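Tellurite resistance protein of COG3793 (Nostoc punctiforme, PDB 2OU3) is of uncertain function but belongs to the TerB tellurite-resistance family and binds zinc and, in the crystal, an indole aldehyde. Local coordinates at residues P24-S29 against G62-V67; S35-A40 against K72-D77; P48-W53 against A106-L111; M92-I97 against T124-K129; S100-S105 against Q135-Y140. All blocks are in the same frame, centred on the assembly; numbering follows the deposited sequence.

Interaction 1: P24-S29 against G62-V67. With I3A (1H-indole-3-carbaldehyde), chain E.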
# COMPACT_ATOMS: atom_id res chain seq x y z
N PRO A 24 1.62 15.12 1.76
CA PRO A 24 2.12 15.93 2.88
C PRO A 24 3.53 16.47 2.62
O PRO A 24 4.33 15.83 1.89
CB PRO A 24 2.14 14.94 4.07
CG PRO A 24 1.11 13.92 3.70
CD PRO A 24 1.30 13.74 2.21
N THR A 25 3.84 17.60 3.24
CA THR A 25 5.18 18.15 3.19
C THR A 25 6.14 17.14 3.78
O THR A 25 5.73 16.30 4.62
CB THR A 25 5.27 19.48 3.96
OG1 THR A 25 4.92 19.24 5.31
CG2 THR A 25 4.33 20.56 3.34
N ASN A 26 7.39 17.19 3.36
CA ASN A 26 8.41 16.34 4.02
C ASN A 26 8.48 16.57 5.51
O ASN A 26 8.68 15.61 6.28
CB ASN A 26 9.79 16.53 3.43
CG ASN A 26 9.89 15.96 2.03
OD1 ASN A 26 9.60 14.80 1.80
ND2 ASN A 26 10.27 16.80 1.10
N GLU A 27 8.33 17.82 5.92
CA GLU A 27 8.32 18.18 7.33
C GLU A 27 7.21 17.43 8.10
O GLU A 27 7.42 16.89 9.17
CB GLU A 27 8.16 19.69 7.45
CG GLU A 27 9.43 20.47 7.04
CD GLU A 27 9.70 20.52 5.52
OE1 GLU A 27 8.73 20.47 4.73
OE2 GLU A 27 10.89 20.65 5.13
N ASP A 28 6.01 17.43 7.53
CA ASP A 28 4.88 16.71 8.12
C ASP A 28 5.07 15.20 8.14
O ASP A 28 4.74 14.55 9.13
CB ASP A 28 3.55 17.06 7.44
CG ASP A 28 2.89 18.32 8.02
OD1 ASP A 28 3.35 18.85 9.07
OD2 ASP A 28 1.86 18.77 7.42
N SER A 29 5.63 14.63 7.06
CA SER A 29 5.93 13.20 7.07
C SER A 29 6.89 12.88 8.19
O SER A 29 6.72 11.89 8.92
CB SER A 29 6.50 12.72 5.71
OG SER A 29 5.51 12.77 4.67
N GLY A 62 7.77 8.18 -0.84
CA GLY A 62 8.62 9.00 -1.72
C GLY A 62 9.13 10.29 -1.08
O GLY A 62 9.53 11.24 -1.78
N VAL A 63 9.13 10.32 0.26
CA VAL A 63 9.73 11.44 1.02
C VAL A 63 11.18 11.73 0.59
O VAL A 63 11.89 10.85 0.08
CB VAL A 63 9.70 11.23 2.55
CG1 VAL A 63 8.28 11.14 3.02
CG2 VAL A 63 10.57 10.01 3.02
N ALA A 64 11.59 12.99 0.73
CA ALA A 64 12.98 13.38 0.53
C ALA A 64 13.89 12.52 1.38
O ALA A 64 13.48 12.11 2.47
CB ALA A 64 13.19 14.90 0.86
N ASP A 65 15.10 12.24 0.89
CA ASP A 65 16.09 11.42 1.61
C ASP A 65 16.41 11.92 3.01
O ASP A 65 16.64 11.12 3.92
CB ASP A 65 17.42 11.36 0.85
CG ASP A 65 17.36 10.45 -0.37
OD1 ASP A 65 16.32 9.80 -0.63
OD2 ASP A 65 18.38 10.40 -1.07
N TRP A 66 16.47 13.24 3.17
CA TRP A 66 16.72 13.77 4.50
C TRP A 66 15.78 13.19 5.56
O TRP A 66 16.18 13.02 6.72
CB TRP A 66 16.70 15.31 4.55
CG TRP A 66 15.34 16.00 4.57
CD1 TRP A 66 14.74 16.64 3.52
CD2 TRP A 66 14.49 16.22 5.71
NE1 TRP A 66 13.56 17.20 3.92
CE2 TRP A 66 13.37 16.96 5.26
CE3 TRP A 66 14.55 15.85 7.06
CZ2 TRP A 66 12.33 17.31 6.10
CZ3 TRP A 66 13.51 16.21 7.90
CH2 TRP A 66 12.42 16.94 7.42
N VAL A 67 14.52 12.94 5.20
CA VAL A 67 13.55 12.49 6.17
C VAL A 67 13.97 11.15 6.74
O VAL A 67 13.94 10.93 7.94
CB VAL A 67 12.14 12.41 5.57
CG1 VAL A 67 11.06 11.81 6.60
CG2 VAL A 67 11.70 13.78 5.08
O I3A E . 3.08 11.98 5.84
C3' I3A E . 2.39 10.98 6.03
C3 I3A E . 1.19 11.13 6.88
C2 I3A E . 0.29 10.13 7.13
N I3A E . -0.70 10.64 7.93
C8 I3A E . -0.49 11.94 8.21
C9 I3A E . 0.76 12.37 7.54
C4 I3A E . 1.21 13.69 7.63
C5 I3A E . 0.49 14.58 8.39
C6 I3A E . -0.71 14.20 9.03
C7 I3A E . -1.17 12.90 8.92
O HOH W 1 11.73 19.47 2.65
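Ala64 N donates to Asn26 OD1 at 2.9 Å, a nearly straight bond with an N-H...O angle of 168°, although the donor stands well above the amide plane, 49° out of it. Asn26 CG lies anti to its own carbonyl carbon (chi1 -70°), which carries it toward 62-67; Asn26 ND2 rests against Ala64 CB. Behind the amide, Asn26 CB packs 3.7 Å from Val67 CG2 and also approaches the Trp66 ring obliquely. One water bridges the outer side of the contact: it donates to Glu27 OE2 and accepts from Trp66 NE1 at 3.2 Å, with a weak bond from Asn26 ND2. Deeper in, Ser29 CB meets Val63 CG1 at 3.6 Å, while Ser29 OG donates to the aldehyde O of the bound indole carbaldehyde at 2.8 Å. One direct hydrogen bond, a water bridge and apolar contacts thus join the start of helix 26-41 to the turn before helix 65-73, and the apolar contact at Ser29 backs a residue of the ligand pocket.

Interaction 2: S35-A40 against K72-D77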
# COMPACT_ATOMS: atom_id res chain seq x y z
N SER A 35 6.23 10.87 15.61
CA SER A 35 5.14 10.60 16.53
C SER A 35 4.88 9.09 16.63
O SER A 35 4.68 8.52 17.70
CB SER A 35 3.88 11.30 16.03
OG SER A 35 4.11 12.67 15.98
N VAL A 36 4.89 8.45 15.47
CA VAL A 36 4.62 7.03 15.36
C VAL A 36 5.68 6.26 16.12
O VAL A 36 5.35 5.36 16.90
CB VAL A 36 4.58 6.57 13.88
CG1 VAL A 36 4.71 5.03 13.76
CG2 VAL A 36 3.29 7.08 13.19
N LEU A 37 6.95 6.62 15.90
CA LEU A 37 8.05 5.96 16.60
C LEU A 37 7.99 6.19 18.10
O LEU A 37 8.21 5.25 18.88
CB LEU A 37 9.41 6.43 16.08
CG LEU A 37 9.73 6.07 14.64
CD1 LEU A 37 11.01 6.78 14.22
CD2 LEU A 37 9.84 4.54 14.51
N THR A 38 7.68 7.42 18.51
CA THR A 38 7.49 7.70 19.93
C THR A 38 6.39 6.81 20.52
O THR A 38 6.54 6.27 21.60
CB THR A 38 7.10 9.16 20.17
OG1 THR A 38 8.05 9.99 19.52
CG2 THR A 38 7.06 9.49 21.64
N CYS A 39 5.29 6.70 19.79
CA CYS A 39 4.14 5.92 20.19
C CYS A 39 4.48 4.43 20.32
O CYS A 39 4.17 3.81 21.32
CB CYS A 39 3.01 6.15 19.18
SG CYS A 39 1.32 5.88 19.73
N ALA A 40 5.11 3.87 19.29
CA ALA A 40 5.50 2.46 19.29
C ALA A 40 6.49 2.18 20.42
O ALA A 40 6.36 1.18 21.13
CB ALA A 40 6.10 2.07 17.97
N LYS A 72 16.64 7.71 10.93
CA LYS A 72 17.64 6.70 11.31
C LYS A 72 18.37 7.05 12.60
O LYS A 72 18.58 6.17 13.42
CB LYS A 72 18.67 6.45 10.19
CG LYS A 72 18.07 5.64 9.04
CD LYS A 72 19.10 5.02 8.12
CE LYS A 72 19.31 5.80 6.83
NZ LYS A 72 19.49 4.90 5.64
N THR A 73 18.71 8.32 12.77
CA THR A 73 19.45 8.80 13.96
C THR A 73 18.53 9.31 15.08
O THR A 73 18.98 9.64 16.18
CB THR A 73 20.40 9.94 13.55
OG1 THR A 73 19.64 11.04 13.01
CG2 THR A 73 21.41 9.44 12.49
N TYR A 74 17.23 9.34 14.82
CA TYR A 74 16.30 9.88 15.78
C TYR A 74 16.12 8.94 16.97
O TYR A 74 15.82 7.75 16.81
CB TYR A 74 14.95 10.11 15.14
CG TYR A 74 13.89 10.73 16.05
CD1 TYR A 74 13.97 12.06 16.42
CD2 TYR A 74 12.75 10.01 16.42
CE1 TYR A 74 12.98 12.65 17.21
CE2 TYR A 74 11.76 10.59 17.21
CZ TYR A 74 11.88 11.90 17.59
OH TYR A 74 10.91 12.48 18.36
N GLU A 75 16.28 9.52 18.14
CA GLU A 75 16.03 8.85 19.39
C GLU A 75 14.64 9.30 19.83
O GLU A 75 14.42 10.48 20.16
CB GLU A 75 17.08 9.26 20.43
CG GLU A 75 18.29 8.32 20.49
CD GLU A 75 18.01 7.05 21.30
OE1 GLU A 75 17.36 6.12 20.76
OE2 GLU A 75 18.43 6.99 22.48
N ALA A 76 13.70 8.37 19.80
CA ALA A 76 12.31 8.70 20.01
C ALA A 76 12.02 8.79 21.50
O ALA A 76 11.20 8.03 22.02
CB ALA A 76 11.41 7.66 19.35
N ASP A 77 12.69 9.73 22.16
CA ASP A 77 12.59 9.89 23.59
C ASP A 77 11.93 11.22 23.98
O ASP A 77 12.00 11.62 25.14
CB ASP A 77 14.00 9.83 24.23
CG ASP A 77 14.69 8.48 24.00
OD1 ASP A 77 13.99 7.44 23.87
OD2 ASP A 77 15.94 8.47 23.98
O HOH W 2 10.31 11.10 20.61
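Helix 26-41 receives on its side the extended chain that leaves helix 65-73, and the join is made by Leu37 and Thr38 on the helix with Tyr74 and Ala76 on the loop. Ala76, the centre of an inverse gamma turn, brings its methyl down onto the helix backbone: Ala76 CB lies 3.8 Å from Thr38 N and 4.0 Å from Leu37 CB. The main chains come close here, 4.9 Å between the CA atoms of Thr38 and Ala76, consistent with the small side chain of Ala76. Beside it, Tyr74 CG is anti to the backbone N (chi1 -177°), and the ring reaches back toward the helix. Leu37 CD1 approaches this ring obliquely, 4.3 Å from Tyr74 CD2, and Thr38 OG1 sits at the ring edge, near its plane. The two hydroxyls do not bond directly, since Thr38 OG1 and Tyr74 OH are 4.0 Å apart; one water donates to both, at 2.7 Å from Thr38 OG1 and 2.7 Å from Tyr74 OH. Each has a further partner, Lys34 O for Thr38 and Glu78 for Tyr74. Nearby, Lys41 forms a salt bridge with Asp77. The contact is therefore apolar where the backbones come closest, with its polar ends linked through water, and the buried Thr38 hydroxyl is satisfied by Lys34 O of its own helix and by the water.

Interaction 3: P48-W53 against A106-L111. With ZN (zinc ion), chain C; ZN (zinc ion), chain D; EDO (1,2-ethanediol), chain F.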
# COMPACT_ATOMS: atom_id res chain seq x y z
N PRO A 48 15.07 -3.11 16.24
CA PRO A 48 15.55 -2.85 14.89
C PRO A 48 14.55 -3.22 13.82
O PRO A 48 14.35 -2.45 12.86
CB PRO A 48 16.79 -3.75 14.78
CG PRO A 48 17.30 -3.87 16.17
CD PRO A 48 16.11 -3.76 17.09
N GLU A 49 13.95 -4.41 13.96
CA GLU A 49 12.96 -4.85 13.00
C GLU A 49 11.75 -3.92 12.95
O GLU A 49 11.22 -3.64 11.86
CB GLU A 49 12.49 -6.27 13.29
CG GLU A 49 11.51 -6.76 12.22
CD GLU A 49 11.18 -8.25 12.30
OE1 GLU A 49 11.45 -8.88 13.33
OE2 GLU A 49 10.66 -8.79 11.30
N GLU A 50 11.28 -3.49 14.11
CA GLU A 50 10.15 -2.57 14.18
C GLU A 50 10.55 -1.26 13.53
O GLU A 50 9.81 -0.71 12.71
CB GLU A 50 9.74 -2.32 15.63
CG GLU A 50 8.93 -3.45 16.28
CD GLU A 50 8.81 -3.27 17.78
OE1 GLU A 50 9.70 -2.65 18.39
OE2 GLU A 50 7.82 -3.74 18.35
N LYS A 51 11.74 -0.75 13.87
CA LYS A 51 12.17 0.54 13.29
C LYS A 51 12.35 0.45 11.78
O LYS A 51 11.98 1.37 11.03
CB LYS A 51 13.46 1.09 13.94
CG LYS A 51 13.76 2.58 13.48
CD LYS A 51 14.79 3.28 14.35
CE LYS A 51 15.02 4.71 13.87
NZ LYS A 51 15.86 5.52 14.81
N ASP A 52 12.89 -0.68 11.32
CA ASP A 52 13.08 -0.90 9.90
C ASP A 52 11.78 -0.90 9.12
O ASP A 52 11.74 -0.35 8.03
CB ASP A 52 13.83 -2.17 9.60
CG ASP A 52 15.29 -2.08 9.99
OD1 ASP A 52 15.75 -0.97 10.34
OD2 ASP A 52 15.96 -3.14 9.98
N TRP A 53 10.75 -1.53 9.67
CA TRP A 53 9.43 -1.50 9.04
C TRP A 53 8.88 -0.07 8.93
O TRP A 53 8.32 0.35 7.89
CB TRP A 53 8.49 -2.35 9.86
CG TRP A 53 7.23 -2.67 9.16
CD1 TRP A 53 6.97 -3.79 8.42
CD2 TRP A 53 6.03 -1.90 9.17
NE1 TRP A 53 5.69 -3.75 7.97
CE2 TRP A 53 5.09 -2.60 8.40
CE3 TRP A 53 5.66 -0.67 9.73
CZ2 TRP A 53 3.80 -2.13 8.18
CZ3 TRP A 53 4.39 -0.19 9.48
CH2 TRP A 53 3.47 -0.93 8.72
N ALA A 106 3.69 -4.58 15.67
CA ALA A 106 3.41 -5.93 15.19
C ALA A 106 4.50 -6.46 14.27
O ALA A 106 4.53 -7.66 13.99
CB ALA A 106 2.06 -5.94 14.43
N ALA A 107 5.41 -5.60 13.78
CA ALA A 107 6.34 -5.95 12.70
C ALA A 107 7.32 -7.03 13.10
O ALA A 107 7.81 -7.77 12.25
CB ALA A 107 7.14 -4.70 12.21
N ASP A 108 7.63 -7.09 14.39
CA ASP A 108 8.58 -8.06 14.90
C ASP A 108 7.89 -9.20 15.66
O ASP A 108 8.52 -9.86 16.47
CB ASP A 108 9.63 -7.37 15.79
CG ASP A 108 9.06 -6.79 17.08
OD1 ASP A 108 7.84 -6.44 17.18
OD2 ASP A 108 9.85 -6.64 18.02
N GLY A 109 6.60 -9.41 15.40
CA GLY A 109 5.83 -10.47 16.04
C GLY A 109 4.51 -10.00 16.62
O GLY A 109 4.32 -8.81 16.86
N GLU A 110 3.60 -10.94 16.85
CA GLU A 110 2.25 -10.62 17.33
C GLU A 110 2.29 -9.78 18.62
O GLU A 110 3.18 -9.95 19.46
CB GLU A 110 1.43 -11.89 17.54
N LEU A 111 1.32 -8.87 18.76
CA LEU A 111 1.31 -7.93 19.90
C LEU A 111 1.19 -8.63 21.25
O LEU A 111 0.24 -9.36 21.49
CB LEU A 111 0.18 -6.92 19.77
CG LEU A 111 0.15 -6.10 18.47
CD1 LEU A 111 -1.13 -5.30 18.39
CD2 LEU A 111 1.38 -5.23 18.40
ZN ZN C . 6.69 -5.63 18.53
ZN ZN D . 11.05 -10.84 12.87
C1 EDO F . 7.38 -11.72 19.78
O1 EDO F . 8.48 -11.16 20.51
C2 EDO F . 6.08 -11.06 20.25
O2 EDO F . 4.96 -11.74 19.66
O HOH W 3 8.39 -6.20 19.96
O HOH W 4 5.68 -7.57 18.70
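Trp53 offers its indole obliquely to the methyl of Ala107, with Ala107 CB 3.6 Å from Trp53 CB and nearly as close to Trp53 CG; the other flat groups are carboxylates, and metals lie at their oxygens. The planes of the Glu50 and Asp108 carboxylates are turned 44° against each other and converge on one zinc ion, bound by Glu50 OE2 at 2.2 Å and by Asp108 OD1 at 1.9 Å. Asp108 CG stands between its backbone N and carbonyl carbon (chi1 66°), which turns it toward the helix, 3.4 Å from Glu50 CG; the Glu50 chain is extended beyond CG. Two waters, Ser105 O and Glu115 complete the site. One of these waters also donates to Asp108 OD2 and the other to Gly109 O, a second-shell group positioning that water. Ser47 N bonds to Glu50 OE1, the oxygen that does not bind the zinc, and helps to position the carboxylate. Glu49 grips a second zinc ion unevenly, with Glu49 OE1 at 2.1 Å and Glu49 OE2 at 2.6 Å, its carboxylate plane 83° from that of Asp108. The type I turn from Ala106 to Gly109 sets Ala107 and Asp108 facing the helix. Glu50 OE2 and Asp108 OD1 stand 2.9 Å apart because they share a metal; the zinc probably offsets their repulsion and so joins helix 48-60 to the loop before helix 113-126.

Interaction 4: M92-I97 against T124-K129. With I3A (1H-indole-3-carbaldehyde), chain E.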
# COMPACT_ATOMS: atom_id res chain seq x y z
N MSE A 92 -3.98 16.55 13.96
CA MSE A 92 -5.28 15.98 13.61
C MSE A 92 -5.21 14.45 13.43
O MSE A 92 -6.22 13.80 13.15
CB MSE A 92 -5.78 16.60 12.29
CG MSE A 92 -5.88 18.07 12.35
SE MSE A 92 -6.30 18.91 10.64
CE MSE A 92 -7.52 17.91 10.38
N ALA A 93 -4.01 13.90 13.59
CA ALA A 93 -3.65 12.59 13.08
C ALA A 93 -3.58 11.53 14.18
O ALA A 93 -2.98 10.48 14.00
CB ALA A 93 -2.30 12.68 12.35
N GLN A 94 -4.22 11.80 15.32
CA GLN A 94 -4.05 10.94 16.50
C GLN A 94 -4.36 9.47 16.24
O GLN A 94 -3.60 8.60 16.62
CB GLN A 94 -4.87 11.45 17.69
CG GLN A 94 -4.33 12.76 18.33
CD GLN A 94 -4.77 14.03 17.63
OE1 GLN A 94 -5.39 13.99 16.56
NE2 GLN A 94 -4.44 15.17 18.23
N ARG A 95 -5.50 9.18 15.60
CA ARG A 95 -5.89 7.79 15.36
C ARG A 95 -4.99 7.13 14.32
O ARG A 95 -4.65 5.96 14.41
CB ARG A 95 -7.33 7.69 14.91
CG ARG A 95 -8.33 8.18 15.96
CD ARG A 95 -9.74 8.04 15.42
NE ARG A 95 -10.72 8.64 16.31
CZ ARG A 95 -12.03 8.46 16.20
NH1 ARG A 95 -12.55 7.71 15.25
NH2 ARG A 95 -12.81 9.04 17.06
N ASP A 96 -4.61 7.92 13.34
CA ASP A 96 -3.74 7.53 12.25
C ASP A 96 -2.36 7.14 12.84
O ASP A 96 -1.81 6.09 12.54
CB ASP A 96 -3.71 8.72 11.30
CG ASP A 96 -2.86 8.52 10.05
OD1 ASP A 96 -2.20 7.47 9.86
OD2 ASP A 96 -2.93 9.48 9.22
N ILE A 97 -1.83 8.00 13.71
CA ILE A 97 -0.56 7.74 14.35
C ILE A 97 -0.65 6.39 15.11
O ILE A 97 0.26 5.56 15.04
CB ILE A 97 -0.20 8.89 15.37
CG1 ILE A 97 0.21 10.19 14.65
CG2 ILE A 97 0.90 8.42 16.36
CD1 ILE A 97 0.06 11.49 15.52
N THR A 124 -4.11 7.34 25.63
CA THR A 124 -4.52 8.26 26.67
C THR A 124 -3.88 9.65 26.46
O THR A 124 -4.56 10.69 26.52
CB THR A 124 -4.18 7.69 28.03
OG1 THR A 124 -4.55 6.30 28.05
CG2 THR A 124 -4.92 8.46 29.10
N ILE A 125 -2.57 9.65 26.22
CA ILE A 125 -1.83 10.88 25.92
C ILE A 125 -2.41 11.57 24.70
O ILE A 125 -2.61 12.78 24.71
CB ILE A 125 -0.34 10.59 25.72
CG1 ILE A 125 0.29 10.15 27.05
CG2 ILE A 125 0.39 11.85 25.18
CD1 ILE A 125 1.67 9.51 26.94
N LEU A 126 -2.73 10.79 23.68
CA LEU A 126 -3.36 11.30 22.46
C LEU A 126 -4.84 11.67 22.60
O LEU A 126 -5.41 12.27 21.69
CB LEU A 126 -3.18 10.30 21.32
CG LEU A 126 -1.78 10.13 20.78
CD1 LEU A 126 -1.82 9.08 19.72
CD2 LEU A 126 -1.21 11.44 20.22
N GLY A 127 -5.47 11.31 23.72
CA GLY A 127 -6.88 11.62 23.92
C GLY A 127 -7.87 10.70 23.19
O GLY A 127 -9.04 11.06 23.00
N ILE A 128 -7.42 9.51 22.83
CA ILE A 128 -8.25 8.54 22.09
C ILE A 128 -8.95 7.64 23.12
O ILE A 128 -8.29 7.09 24.01
CB ILE A 128 -7.37 7.66 21.14
CG1 ILE A 128 -6.54 8.52 20.19
CG2 ILE A 128 -8.21 6.66 20.36
CD1 ILE A 128 -5.51 7.73 19.35
N LYS A 129 -10.27 7.52 23.01
CA LYS A 129 -11.07 6.68 23.92
C LYS A 129 -10.81 5.20 23.69
O LYS A 129 -10.51 4.77 22.55
CB LYS A 129 -12.56 7.00 23.78
CG LYS A 129 -12.89 8.40 24.31
CD LYS A 129 -14.31 8.56 24.79
CE LYS A 129 -14.50 9.91 25.51
NZ LYS A 129 -14.43 11.04 24.54
O I3A E . 3.08 11.98 5.84
C3' I3A E . 2.39 10.98 6.03
C3 I3A E . 1.19 11.13 6.88
C2 I3A E . 0.29 10.13 7.13
N I3A E . -0.70 10.64 7.93
C8 I3A E . -0.49 11.94 8.21
C9 I3A E . 0.76 12.37 7.54
C4 I3A E . 1.21 13.69 7.63
C5 I3A E . 0.49 14.58 8.39
C6 I3A E . -0.71 14.20 9.03
C7 I3A E . -1.17 12.90 8.92
O HOH W 5 -3.77 15.08 21.08
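The first turn of helix 94-106 lies against the end of helix 113-126, the CA atoms of Gln94 and Leu126 being 6.0 Å apart, and Gly127, with positive phi, closes the latter helix in a Schellman motif. Gln94 carries much of the contact. Gln94 CG, anti to the carbonyl carbon (chi1 -72°), rests 3.6 Å from Leu126 O and 3.9 Å from Leu126 CD2; the bend at chi2 (84°) then turns CD aside. Leu126 CD1 reaches the main chain instead, lying 3.6 Å from Gln94 O. Past the glycine, Ile128 sends its CD1 to the same carbonyl, 3.4 Å from Gln94 O, and approaches Arg95 CA. Deeper in, Ile97 CG2 meets Leu126 CD1 at 4.4 Å. The amide end of Gln94 turns to a water, which accepts from Gln94 NE2 at 2.9 Å and gives a weak bond to Leu126 O; NE2 also bonds to Ser91 O. The guanidinium of Arg95 finds its partner elsewhere, in Leu153 O of the second subunit. Away from helix 113-126, Asp96 OD2 accepts from the ring N of the indole carbaldehyde at 2.8 Å, and Tyr155 of the second subunit also bonds to this oxygen. The arrangement is a helix start packed on a Schellman-capped helix end, with branched aliphatic side chains on one side of the turn and a ligand pocket at the subunit interface on the other.

Interaction 5: S100-S105 against Q135-Y140. With ZN (zinc ion), chain C.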
# COMPACT_ATOMS: atom_id res chain seq x y z
N SER A 100 -0.67 3.24 12.84
CA SER A 100 0.68 2.97 12.34
C SER A 100 1.58 2.42 13.45
O SER A 100 2.35 1.50 13.22
CB SER A 100 1.30 4.24 11.75
OG SER A 100 0.63 4.60 10.53
N ALA A 101 1.45 2.97 14.66
CA ALA A 101 2.22 2.49 15.80
C ALA A 101 1.92 1.02 16.13
O ALA A 101 2.83 0.23 16.43
CB ALA A 101 1.95 3.35 17.04
N ILE A 102 0.65 0.65 16.03
CA ILE A 102 0.23 -0.75 16.20
C ILE A 102 0.90 -1.64 15.16
O ILE A 102 1.46 -2.67 15.50
CB ILE A 102 -1.30 -0.89 16.10
CG1 ILE A 102 -1.94 -0.22 17.31
CG2 ILE A 102 -1.73 -2.39 15.98
CD1 ILE A 102 -3.45 0.12 17.15
N TRP A 103 0.84 -1.23 13.89
CA TRP A 103 1.46 -1.98 12.80
C TRP A 103 2.97 -2.09 12.98
O TRP A 103 3.55 -3.14 12.78
CB TRP A 103 1.17 -1.36 11.44
CG TRP A 103 -0.04 -1.85 10.79
CD1 TRP A 103 -1.28 -1.29 10.81
CD2 TRP A 103 -0.14 -3.04 10.02
NE1 TRP A 103 -2.16 -2.05 10.05
CE2 TRP A 103 -1.49 -3.14 9.57
CE3 TRP A 103 0.76 -4.05 9.67
CZ2 TRP A 103 -1.92 -4.19 8.79
CZ3 TRP A 103 0.32 -5.09 8.89
CH2 TRP A 103 -1.00 -5.16 8.47
N VAL A 104 3.61 -0.99 13.39
CA VAL A 104 5.04 -1.03 13.69
C VAL A 104 5.37 -2.03 14.81
O VAL A 104 6.32 -2.78 14.69
CB VAL A 104 5.57 0.36 14.08
CG1 VAL A 104 6.99 0.25 14.64
CG2 VAL A 104 5.55 1.30 12.84
N SER A 105 4.60 -2.01 15.88
CA SER A 105 4.80 -2.87 17.01
C SER A 105 4.60 -4.34 16.59
O SER A 105 5.22 -5.25 17.11
CB SER A 105 3.83 -2.49 18.12
OG SER A 105 4.16 -1.23 18.67
N GLN A 135 -11.09 -0.64 18.50
CA GLN A 135 -11.44 -0.70 17.09
C GLN A 135 -10.24 -0.64 16.17
O GLN A 135 -10.21 -1.34 15.14
CB GLN A 135 -12.45 0.40 16.73
CG GLN A 135 -13.86 0.10 17.25
CD GLN A 135 -14.79 1.28 17.17
OE1 GLN A 135 -14.63 2.13 16.32
NE2 GLN A 135 -15.78 1.34 18.07
N LEU A 136 -9.24 0.17 16.55
CA LEU A 136 -8.04 0.31 15.75
C LEU A 136 -7.23 -0.98 15.80
O LEU A 136 -6.70 -1.41 14.77
CB LEU A 136 -7.20 1.48 16.25
CG LEU A 136 -7.80 2.85 15.92
CD1 LEU A 136 -7.04 3.93 16.71
CD2 LEU A 136 -7.80 3.12 14.40
N GLU A 137 -7.13 -1.60 16.98
CA GLU A 137 -6.46 -2.90 17.09
C GLU A 137 -7.16 -3.95 16.23
O GLU A 137 -6.51 -4.74 15.55
CB GLU A 137 -6.39 -3.39 18.52
CG GLU A 137 -5.54 -2.51 19.39
CD GLU A 137 -4.95 -3.23 20.60
OE1 GLU A 137 -5.46 -4.30 20.98
OE2 GLU A 137 -3.96 -2.69 21.16
N GLN A 138 -8.48 -3.97 16.27
CA GLN A 138 -9.26 -4.91 15.49
C GLN A 138 -9.03 -4.69 14.01
O GLN A 138 -8.88 -5.67 13.27
CB GLN A 138 -10.74 -4.79 15.82
CG GLN A 138 -11.62 -5.74 15.03
CD GLN A 138 -13.08 -5.60 15.41
OE1 GLN A 138 -13.73 -4.59 15.10
NE2 GLN A 138 -13.62 -6.62 16.07
N LEU A 139 -9.02 -3.43 13.59
CA LEU A 139 -8.76 -3.09 12.21
C LEU A 139 -7.38 -3.64 11.76
O LEU A 139 -7.29 -4.28 10.71
CB LEU A 139 -8.84 -1.60 12.03
CG LEU A 139 -8.57 -1.11 10.61
CD1 LEU A 139 -9.68 -1.54 9.66
CD2 LEU A 139 -8.40 0.39 10.64
N TYR A 140 -6.35 -3.40 12.56
CA TYR A 140 -5.04 -4.02 12.36
C TYR A 140 -5.18 -5.55 12.13
O TYR A 140 -4.65 -6.12 11.15
CB TYR A 140 -4.09 -3.76 13.54
CG TYR A 140 -2.98 -4.76 13.51
CD1 TYR A 140 -2.00 -4.68 12.55
CD2 TYR A 140 -2.99 -5.87 14.35
CE1 TYR A 140 -1.03 -5.61 12.44
CE2 TYR A 140 -1.99 -6.84 14.23
CZ TYR A 140 -1.03 -6.69 13.27
OH TYR A 140 -0.03 -7.61 13.10
ZN ZN C . 6.69 -5.63 18.53
O HOH W 3 8.39 -6.20 19.96
O HOH W 4 5.68 -7.57 18.70
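Tyr140, Ile102 and Trp103 account for most of the buried surface. Tyr140 CD1 stands 3.4 Å above the Trp103 indole plane, and the two rings form a T-shaped pair in which the tyrosine edge meets the tryptophan face: the centroid of the six-membered ring of Trp103 is 4.7 Å from that of Tyr140, with planes at 82°. Tyr140 CG lies anti to the backbone N (chi1 161°), which brings it within 3.6 Å of Ile102 CG2. Ile102 packs beside this pair with both of its branches. Its CG2 approaches the tyrosine ring obliquely, while Ile102 CD1 reaches Glu137 CG at 4.0 Å and Leu136 CB. The polar ends point to other partners, Trp103 NE1 to Glu143 and the Glu137 carboxylate to Arg120. At the segment's end, Ser105 O binds zinc at 2.1 Å. The axes of segments 100-105 and 135-140 cross at -49°, 9.9 Å apart at their closest. Helix 113-126 reaches Ile102 through Ile119, helices 26-41 and 48-60 pack on Val104, and Trp16 of the second subunit meets Trp103 edge-to-face.

From the N terminus, helix 26-41 opens interactions 1 and 2, and both close on helix 65-73 or the turns at its ends; their segments alternate, so the two loops cross. Interaction 3 begins inside both loops, on helix 48-60, and runs on to 106-111, so it crosses both. Interactions 4 and 5 start later, on helix 94-106, in series with interactions 1 and 2; they cross each other and interaction 3, closing at 124-129 and 135-140. Interactions 3 and 5 share one zinc ion, whereas interactions 1 and 4 hold the aldehyde oxygen and the ring nitrogen of one indole ligand. Lys51 joins interactions 2 and 3, and Cys39 against Ala101 packs interaction 2 on interaction 5.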